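Local coordinates for protein ECF RNA polymerase sigma factor SigK (Mycobacterium tuberculosis, PDB 4NQW) that probably directs RNA polymerase to specific promoters as an ECF sigma factor, held inactive by an anti-sigma factor until regulated proteolysis releases it, at residues A[193-196]-A[197-201]; A[90-93]-A[94-97]; A[154-157]-A[158-161]. All coordinates share one frame; numbering follows the deposited sequence.

Contact 1. Residues A[193-196]-A[197-201]; sequences ALRS and LRNCL
Leu197 is tied to the preceding turn by its amide N, which donates to Ala193 O at 3.1 Å, and its branch carbon CG lies 3.4 Å from that oxygen. Arg198 N bonds to Leu194 O at 2.9 Å, and the arginine chain, with CG anti to the backbone N (chi1 -168°), bends at chi3 and folds back along the helix. Leu194 O consequently sits over one face of the guanidinium, while Arg198 NH1 comes to 3.6 Å from Arg195 CA. The two guanidinium planes are turned 67° apart without contact between their charged atoms, and Arg195 NH1 is engaged by Asp192 in a salt bridge. Asn199 N donates to Arg195 O, and the Asn199 side chain lies beside that of Arg195, pointing the same way, with ND2 3.9 Å from Arg195 CG. Cys200 N donates to Ser196 O; its sulfur is joined to Cys150 in a disulfide. Leu201 N then bonds to Leu197 O, one turn back, and Leu194, Leu197, Arg198 and Leu201 all pack on a chain of another protein. Such a run of i to i+4 bonds is that of a regular alpha-helix, here the C-terminal part of helix 183-201 in sigma-70 domain 4, stapled by the disulfide to helix 141-153.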
loop_
_atom_site.group_PDB
_atom_site.type_symbol
_atom_site.label_atom_id
_atom_site.label_comp_id
_atom_site.label_asym_id
_atom_site.label_seq_id
_atom_site.Cartn_x
_atom_site.Cartn_y
_atom_site.Cartn_z
ATOM N N ALA A 193 -7.340 -1.946 -14.117
ATOM C CA ALA A 193 -6.173 -1.076 -13.977
ATOM C C ALA A 193 -5.001 -1.814 -13.335
ATOM O O ALA A 193 -3.870 -1.728 -13.813
ATOM C CB ALA A 193 -6.532 0.154 -13.158
ATOM N N LEU A 194 -5.282 -2.546 -12.257
ATOM C CA LEU A 194 -4.248 -3.315 -11.554
ATOM C C LEU A 194 -3.745 -4.521 -12.354
ATOM O O LEU A 194 -2.588 -4.914 -12.207
ATOM C CB LEU A 194 -4.740 -3.766 -10.171
ATOM C CG LEU A 194 -4.481 -2.804 -9.007
ATOM C CD1 LEU A 194 -3.010 -2.799 -8.622
ATOM C CD2 LEU A 194 -4.961 -1.391 -9.305
ATOM N N ARG A 195 -4.607 -5.106 -13.186
ATOM C CA ARG A 195 -4.202 -6.220 -14.050
ATOM C C ARG A 195 -3.231 -5.736 -15.121
ATOM O O ARG A 195 -2.192 -6.358 -15.352
ATOM C CB ARG A 195 -5.415 -6.881 -14.710
ATOM C CG ARG A 195 -5.083 -8.160 -15.473
ATOM C CD ARG A 195 -6.294 -8.750 -16.183
ATOM N NE ARG A 195 -7.421 -8.938 -15.268
ATOM C CZ ARG A 195 -8.501 -8.159 -15.199
ATOM N NH1 ARG A 195 -8.654 -7.115 -16.008
ATOM N NH2 ARG A 195 -9.453 -8.434 -14.309
ATOM N N SER A 196 -3.578 -4.626 -15.765
ATOM C CA SER A 196 -2.719 -3.999 -16.769
ATOM C C SER A 196 -1.356 -3.606 -16.194
ATOM O O SER A 196 -0.331 -3.751 -16.862
ATOM C CB SER A 196 -3.407 -2.761 -17.353
ATOM O OG SER A 196 -2.628 -2.174 -18.379
ATOM N N LEU A 197 -1.353 -3.110 -14.958
ATOM C CA LEU A 197 -0.109 -2.757 -14.273
ATOM C C LEU A 197 0.721 -3.995 -13.957
ATOM O O LEU A 197 1.923 -4.022 -14.223
ATOM C CB LEU A 197 -0.388 -1.979 -12.980
ATOM C CG LEU A 197 -0.765 -0.503 -13.112
ATOM C CD1 LEU A 197 -0.917 0.106 -11.728
ATOM C CD2 LEU A 197 0.268 0.266 -13.921
ATOM N N ARG A 198 0.076 -5.011 -13.389
ATOM C CA ARG A 198 0.732 -6.289 -13.108
ATOM C C ARG A 198 1.405 -6.839 -14.367
ATOM O O ARG A 198 2.552 -7.285 -14.320
ATOM C CB ARG A 198 -0.282 -7.304 -12.562
ATOM C CG ARG A 198 0.341 -8.563 -11.976
ATOM C CD ARG A 198 -0.702 -9.539 -11.441
ATOM N NE ARG A 198 -1.611 -8.917 -10.472
ATOM C CZ ARG A 198 -2.907 -8.658 -10.671
ATOM N NH1 ARG A 198 -3.510 -8.962 -11.820
ATOM N NH2 ARG A 198 -3.616 -8.088 -9.702
ATOM N N ASN A 199 0.691 -6.785 -15.491
ATOM C CA ASN A 199 1.206 -7.283 -16.768
ATOM C C ASN A 199 2.345 -6.430 -17.333
ATOM O O ASN A 199 3.370 -6.967 -17.756
ATOM C CB ASN A 199 0.074 -7.395 -17.800
ATOM C CG ASN A 199 -0.928 -8.490 -17.457
ATOM O OD1 ASN A 199 -0.621 -9.424 -16.716
ATOM N ND2 ASN A 199 -2.136 -8.379 -18.004
ATOM N N CYS A 200 2.163 -5.108 -17.334
ATOM C CA CYS A 200 3.170 -4.178 -17.864
ATOM C C CYS A 200 4.472 -4.232 -17.069
ATOM O O CYS A 200 5.559 -4.159 -17.642
ATOM C CB CYS A 200 2.630 -2.744 -17.864
ATOM S SG CYS A 200 3.758 -1.506 -18.555
ATOM N N LEU A 201 4.353 -4.365 -15.751
ATOM C CA LEU A 201 5.517 -4.415 -14.866
ATOM C C LEU A 201 6.228 -5.774 -14.885
ATOM O O LEU A 201 7.352 -5.889 -14.396
ATOM C CB LEU A 201 5.113 -4.044 -13.433
ATOM C CG LEU A 201 4.628 -2.605 -13.211
ATOM C CD1 LEU A 201 4.038 -2.447 -11.819
ATOM C CD2 LEU A 201 5.746 -1.595 -13.415
#

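Contact 2. Residues A[90-93]-A[94-97]; sequences KGSA and LAWL
Ser92 and Ala95 meet through a side chain and an amide: Ser92 OG accepts from Ala95 N at 3.0 Å with an N-H...O angle of 158°. The torsion chi1 of 66° sets OG between the backbone N and the carbonyl carbon of Ser92, the position from which it can turn back over the first turn of helix 93-111. There Ser92 OG also lies 3.2 Å from Ala95 CB and 4.0 Å from Leu94 CB. The hydroxyl has a second partner, hydrogen bonding to an acidic side chain of the other protein chain in the assembly.

The backbone continues the turn, with Trp96 N donating to Ser92 O at 3.0 Å and Leu97 N to Ala93 O at 2.9 Å. A chi1 of -174° carries the Trp96 indole away from the cap; Trp96 CB stays behind, 3.4 Å from Ala93 O, and the ring itself meets Phe86 edge-to-face. Leu97 likewise leaves the turn, among side chains of helices 42-62 and 65-82 such as Phe46, Val54, Ile75 and Val79, whereas Ala93 packs on Leu32 of helix 28-34.

Ser92 is thus the N-cap, its hydroxyl and carbonyl answering two amides of the first turn. The start of this domain-2 helix is also joined by a hydrogen bond to the partner chain, so cap and interface share one hydroxyl.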
loop_
_atom_site.group_PDB
_atom_site.type_symbol
_atom_site.label_atom_id
_atom_site.label_comp_id
_atom_site.label_asym_id
_atom_site.label_seq_id
_atom_site.Cartn_x
_atom_site.Cartn_y
_atom_site.Cartn_z
ATOM N N LYS A 90 3.152 -14.937 3.131
ATOM C CA LYS A 90 1.905 -14.234 2.811
ATOM C C LYS A 90 2.135 -13.061 1.853
ATOM O O LYS A 90 1.191 -12.578 1.227
ATOM C CB LYS A 90 1.227 -13.736 4.091
ATOM C CG LYS A 90 0.784 -14.854 5.019
ATOM C CD LYS A 90 -0.140 -14.346 6.115
ATOM C CE LYS A 90 -0.448 -15.431 7.140
ATOM N NZ LYS A 90 -1.070 -16.646 6.539
ATOM N N GLY A 91 3.385 -12.613 1.740
ATOM C CA GLY A 91 3.737 -11.482 0.881
ATOM C C GLY A 91 5.117 -10.939 1.207
ATOM O O GLY A 91 5.692 -11.272 2.242
ATOM N N SER A 92 5.647 -10.095 0.325
ATOM C CA SER A 92 6.985 -9.537 0.502
ATOM C C SER A 92 7.031 -8.547 1.663
ATOM O O SER A 92 6.013 -7.955 2.028
ATOM C CB SER A 92 7.448 -8.837 -0.776
ATOM O OG SER A 92 6.646 -7.701 -1.048
ATOM N N ALA A 93 8.220 -8.376 2.233
ATOM C CA ALA A 93 8.445 -7.379 3.281
ATOM C C ALA A 93 8.118 -5.984 2.765
ATOM O O ALA A 93 7.546 -5.164 3.484
ATOM C CB ALA A 93 9.888 -7.435 3.760
ATOM N N LEU A 94 8.480 -5.732 1.510
ATOM C CA LEU A 94 8.244 -4.440 0.872
ATOM C C LEU A 94 6.746 -4.132 0.820
ATOM O O LEU A 94 6.316 -3.043 1.197
ATOM C CB LEU A 94 8.826 -4.429 -0.551
ATOM C CG LEU A 94 9.601 -3.197 -1.046
ATOM C CD1 LEU A 94 9.245 -2.909 -2.498
ATOM C CD2 LEU A 94 9.359 -1.960 -0.198
ATOM N N ALA A 95 5.965 -5.105 0.353
ATOM C CA ALA A 95 4.511 -4.973 0.269
ATOM C C ALA A 95 3.878 -4.792 1.646
ATOM O O ALA A 95 2.955 -3.994 1.812
ATOM C CB ALA A 95 3.912 -6.188 -0.427
ATOM N N TRP A 96 4.379 -5.537 2.626
ATOM C CA TRP A 96 3.925 -5.435 4.014
ATOM C C TRP A 96 4.140 -4.019 4.555
ATOM O O TRP A 96 3.267 -3.462 5.222
ATOM C CB TRP A 96 4.685 -6.457 4.862
ATOM C CG TRP A 96 4.239 -6.593 6.285
ATOM C CD1 TRP A 96 3.191 -7.334 6.749
ATOM C CD2 TRP A 96 4.861 -6.011 7.437
ATOM N NE1 TRP A 96 3.112 -7.233 8.118
ATOM C CE2 TRP A 96 4.125 -6.427 8.565
ATOM C CE3 TRP A 96 5.961 -5.168 7.623
ATOM C CZ2 TRP A 96 4.454 -6.030 9.862
ATOM C CZ3 TRP A 96 6.290 -4.775 8.913
ATOM C CH2 TRP A 96 5.539 -5.209 10.016
ATOM N N LEU A 97 5.298 -3.438 4.243
ATOM C CA LEU A 97 5.653 -2.089 4.688
ATOM C C LEU A 97 4.852 -1.005 3.962
ATOM O O LEU A 97 4.282 -0.120 4.600
ATOM C CB LEU A 97 7.154 -1.846 4.486
ATOM C CG LEU A 97 7.701 -0.439 4.750
ATOM C CD1 LEU A 97 7.611 -0.088 6.224
ATOM C CD2 LEU A 97 9.139 -0.337 4.265
#

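Contact 3. Residues A[154-157]-A[158-161]; sequences LTDT and QRQC
The one salt bridge joins Asp156 OD1 to Arg159 NH1 at 3.0 Å. The two side chains run side by side and point the same way, but their planes are 48° apart: OD1 lies close to the guanidinium plane, at its edge, whereas NH1 approaches the carboxylate on the anti side, 34° out of its plane. Arg159 reaches this place by swinging CG to the side of its own carbonyl and bending at chi3. Its NH2 is hydrogen-bonded to Lys152 O, which ties the guanidinium to the preceding helix as well. A water donates to Asp156 O and makes a weak bond to Arg159 NH1.

Capping comes from Thr155, whose OG1, turned toward the helix by a chi1 of 68°, accepts from Gln158 N at 3.2 Å. The Gln158 side chain also crosses the threonine, its amide carbon CD 3.2 Å from Thr155 OG1 and NE2 3.9 Å from Thr155 CG2. Backbone bonds carry the helix onward, Arg159 N to Thr155 O at 2.8 Å, followed by Gln160 N to Asp156 O and Cys161 N to Thr157 O.

Apolar contact comes from Leu154, whose CD1 rests 4.0 Å from Arg159 CA while the side chain also touches Ser196 of helix 183-201. Together these features make a threonine N-cap with an i to i+3 salt bridge in the first turn, opening helix 156-167 of sigma-70 domain 4.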
loop_
_atom_site.group_PDB
_atom_site.type_symbol
_atom_site.label_atom_id
_atom_site.label_comp_id
_atom_site.label_asym_id
_atom_site.label_seq_id
_atom_site.Cartn_x
_atom_site.Cartn_y
_atom_site.Cartn_z
ATOM N N LEU A 154 -1.784 3.058 -19.085
ATOM C CA LEU A 154 -3.169 2.782 -18.694
ATOM C C LEU A 154 -4.116 3.704 -19.449
ATOM O O LEU A 154 -3.735 4.813 -19.834
ATOM C CB LEU A 154 -3.372 3.014 -17.195
ATOM C CG LEU A 154 -2.606 2.159 -16.183
ATOM C CD1 LEU A 154 -2.668 2.811 -14.810
ATOM C CD2 LEU A 154 -3.157 0.742 -16.127
ATOM N N THR A 155 -5.355 3.252 -19.638
ATOM C CA THR A 155 -6.400 4.098 -20.218
ATOM C C THR A 155 -6.733 5.204 -19.224
ATOM O O THR A 155 -6.446 5.076 -18.031
ATOM C CB THR A 155 -7.696 3.319 -20.512
ATOM O OG1 THR A 155 -8.310 2.932 -19.279
ATOM C CG2 THR A 155 -7.427 2.081 -21.370
ATOM N N ASP A 156 -7.351 6.277 -19.710
ATOM C CA ASP A 156 -7.673 7.432 -18.865
ATOM C C ASP A 156 -8.530 7.042 -17.657
ATOM O O ASP A 156 -8.238 7.449 -16.532
ATOM C CB ASP A 156 -8.372 8.529 -19.680
ATOM C CG ASP A 156 -7.461 9.161 -20.726
ATOM O OD1 ASP A 156 -6.228 8.959 -20.669
ATOM O OD2 ASP A 156 -7.985 9.871 -21.610
ATOM N N THR A 157 -9.574 6.247 -17.890
ATOM C CA THR A 157 -10.442 5.766 -16.808
ATOM C C THR A 157 -9.693 4.898 -15.797
ATOM O O THR A 157 -9.910 5.018 -14.589
ATOM C CB THR A 157 -11.645 4.956 -17.340
ATOM O OG1 THR A 157 -11.420 4.592 -18.709
ATOM C CG2 THR A 157 -12.924 5.770 -17.244
ATOM N N GLN A 158 -8.820 4.028 -16.293
ATOM C CA GLN A 158 -8.062 3.124 -15.428
ATOM C C GLN A 158 -6.988 3.862 -14.621
ATOM O O GLN A 158 -6.739 3.521 -13.465
ATOM C CB GLN A 158 -7.468 1.972 -16.249
ATOM C CG GLN A 158 -8.532 0.988 -16.716
ATOM C CD GLN A 158 -8.086 0.108 -17.868
ATOM O OE1 GLN A 158 -6.913 -0.232 -17.985
ATOM N NE2 GLN A 158 -9.032 -0.275 -18.722
ATOM N N ARG A 159 -6.366 4.875 -15.224
ATOM C CA ARG A 159 -5.424 5.738 -14.506
ATOM C C ARG A 159 -6.153 6.588 -13.463
ATOM O O ARG A 159 -5.647 6.799 -12.362
ATOM C CB ARG A 159 -4.674 6.651 -15.480
ATOM C CG ARG A 159 -3.539 7.440 -14.842
ATOM C CD ARG A 159 -3.080 8.596 -15.717
ATOM N NE ARG A 159 -2.651 8.158 -17.048
ATOM C CZ ARG A 159 -3.307 8.378 -18.189
ATOM N NH1 ARG A 159 -4.457 9.050 -18.216
ATOM N NH2 ARG A 159 -2.800 7.921 -19.329
ATOM N N GLN A 160 -7.338 7.075 -13.825
ATOM C CA GLN A 160 -8.168 7.892 -12.934
ATOM C C GLN A 160 -8.609 7.134 -11.677
ATOM O O GLN A 160 -8.672 7.717 -10.597
ATOM C CB GLN A 160 -9.399 8.389 -13.697
ATOM C CG GLN A 160 -10.262 9.405 -12.963
ATOM C CD GLN A 160 -11.506 9.780 -13.760
ATOM O OE1 GLN A 160 -12.189 8.912 -14.309
ATOM N NE2 GLN A 160 -11.807 11.075 -13.827
ATOM N N CYS A 161 -8.916 5.845 -11.823
ATOM C CA CYS A 161 -9.315 5.007 -10.686
ATOM C C CYS A 161 -8.213 4.915 -9.637
ATOM O O CYS A 161 -8.467 5.094 -8.445
ATOM C CB CYS A 161 -9.698 3.594 -11.144
ATOM S SG CYS A 161 -11.400 3.444 -11.728
HETATM O O HOH W 1 -7.118 10.120 -16.317
#

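In the fold
Contacts 1 and 3 belong to domain 4 and touch: Ala193 CB lies 3.4 Å from Gln158 O and Leu197 CD2 4.0 Å from Leu154 CD1, so the start of helix 156-167 leans on helix 183-201. Contact 2 lies apart in domain 2, its centre about 18 Å from that of contact 1 and 26 Å from that of contact 3. All three are partly buried; half the touching residues of contact 2 are buried and none exposed, while contacts 1 and 3 each include exposed ones. Contacts 2 and 3 both open a helix with a hydroxyl N-cap. Contacts 1 and 2 reach another protein chain, contact 2 by a hydrogen bond as well as packing; none in the assembly touches 154-161.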